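Local structure of beta-glucanase (Clostridium thermocellum, 3WVJ) at residues 10-13 and 14-17. The protein hydrolyses mixed-linkage beta-1,3-1,4-glucans such as lichenan, acting as an endo-glucanase of glycoside hydrolase family 16. Numbering follows the deposited sequence.
Sequences AVFS and NFDS
Ala10 meets the ring of Phe15 through its methyl group, with CB 4.4 Å from CD1 of Phe15; a residue this small lets the aromatic side chain lie close to the strand, whose backbone here is hydrogen-bonded to Val211 of strand 204-214. At Val11, where strand 8-11 ends, it is the carbonyl oxygen that comes near Phe15, at its CB. Val11 O accepts a hydrogen bond from Asn14 N at 2.9 Å, with an N-H...O angle of 152°, and the donor sits above the carbonyl plane. This bond closes a type I beta turn from Val11 to Asn14, by which the chain leaves the strand for the loop leading to strand 20-22. The same Val11 O packs 3.2 Å from CB of Phe15. The turn thus brings the side chain of Phe15 back beside Phe12, which occupies the second position of the turn. In the beta-jellyroll fold of this enzyme, two curved antiparallel sheets form a sandwich, and the pair lies in the connection between strands, against Tyr66 of strand 61-72. The two rings make a T-shaped stack, centroids 4.9 Å apart and planes at 85°. Phe12 supplies the edge: Phe12 CD1 lies over the centre of the Phe15 face, 3.7 Å from Phe15 CZ. Phe15 can offer that face because its CG lies between its own backbone N and carbonyl carbon (chi1 74°), swinging the ring back over the turn. Flat, apolar phenylalanines suit both places, since Trp20 also meets each ring and extends the aromatic cluster. Ser13 and Asn14, third and fourth in the turn, start their side chains away from the rings, where a small hydroxyl and a carboxamide are compatible with their exposed positions.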
loop_
_atom_site.group_PDB
_atom_site.type_symbol
_atom_site.label_atom_id
_atom_site.label_comp_id
_atom_site.label_asym_id
_atom_site.label_seq_id
_atom_site.Cartn_x
_atom_site.Cartn_y
_atom_site.Cartn_z
ATOM N N ALA A 10 -8.585 -10.619 5.822
ATOM C CA ALA A 10 -9.537 -10.198 4.844
ATOM C C ALA A 10 -9.182 -10.847 3.520
ATOM O O ALA A 10 -8.252 -10.386 2.826
ATOM C CB ALA A 10 -9.551 -8.705 4.691
ATOM N N VAL A 11 -9.907 -11.893 3.125
ATOM C CA VAL A 11 -9.704 -12.426 1.781
ATOM C C VAL A 11 -10.757 -11.787 0.908
ATOM O O VAL A 11 -11.961 -12.017 1.163
ATOM C CB VAL A 11 -9.947 -13.950 1.709
ATOM C CG1 VAL A 11 -9.912 -14.396 0.264
ATOM C CG2 VAL A 11 -8.899 -14.716 2.502
ATOM N N PHE A 12 -10.359 -11.043 -0.131
ATOM C CA PHE A 12 -11.352 -10.228 -0.868
ATOM C C PHE A 12 -12.355 -10.992 -1.753
ATOM O O PHE A 12 -13.288 -10.394 -2.300
ATOM C CB PHE A 12 -10.700 -9.079 -1.617
ATOM C CG PHE A 12 -9.948 -8.146 -0.714
ATOM C CD1 PHE A 12 -10.581 -7.533 0.365
ATOM C CD2 PHE A 12 -8.584 -7.936 -0.906
ATOM C CE1 PHE A 12 -9.860 -6.685 1.235
ATOM C CE2 PHE A 12 -7.865 -7.063 -0.073
ATOM C CZ PHE A 12 -8.507 -6.447 0.999
ATOM N N SER A 13 -12.140 -12.299 -1.892
ATOM C CA SER A 13 -13.138 -13.197 -2.519
ATOM C C SER A 13 -14.308 -13.422 -1.598
ATOM O O SER A 13 -15.395 -13.810 -2.035
ATOM C CB SER A 13 -12.501 -14.537 -2.923
ATOM O OG SER A 13 -12.229 -15.343 -1.808
ATOM N N ASN A 14 -14.087 -13.228 -0.309
ATOM C CA ASN A 14 -15.147 -13.363 0.634
ATOM C C ASN A 14 -14.832 -12.829 2.000
ATOM O O ASN A 14 -14.248 -13.559 2.791
ATOM C CB ASN A 14 -15.556 -14.822 0.816
ATOM C CG ASN A 14 -16.756 -14.928 1.725
ATOM O OD1 ASN A 14 -17.814 -14.425 1.379
ATOM N ND2 ASN A 14 -16.578 -15.466 2.928
ATOM N N PHE A 15 -15.290 -11.620 2.324
ATOM C CA PHE A 15 -14.842 -10.938 3.550
ATOM C C PHE A 15 -15.867 -9.965 4.123
ATOM O O PHE A 15 -16.806 -9.564 3.446
ATOM C CB PHE A 15 -13.527 -10.145 3.278
ATOM C CG PHE A 15 -13.727 -8.882 2.470
ATOM C CD1 PHE A 15 -13.461 -7.638 3.028
ATOM C CD2 PHE A 15 -14.166 -8.929 1.165
ATOM C CE1 PHE A 15 -13.608 -6.469 2.302
ATOM C CE2 PHE A 15 -14.336 -7.751 0.423
ATOM C CZ PHE A 15 -14.059 -6.522 1.004
ATOM N N ASP A 16 -15.626 -9.536 5.358
ATOM C CA ASP A 16 -16.464 -8.537 6.027
ATOM C C ASP A 16 -16.041 -7.110 5.634
ATOM O O ASP A 16 -15.108 -6.500 6.189
ATOM C CB ASP A 16 -16.440 -8.749 7.519
ATOM C CG ASP A 16 -17.241 -7.739 8.248
ATOM O OD1 ASP A 16 -18.070 -7.052 7.612
ATOM O OD2 ASP A 16 -17.034 -7.626 9.460
ATOM N N SER A 17 -16.765 -6.650 4.630
ATOM C CA SER A 17 -16.743 -5.359 4.027
ATOM C C SER A 17 -16.837 -4.252 5.065
ATOM O O SER A 17 -16.457 -3.091 4.784
ATOM C CB SER A 17 -18.049 -5.279 3.243
ATOM O OG SER A 17 -17.835 -4.601 2.046
#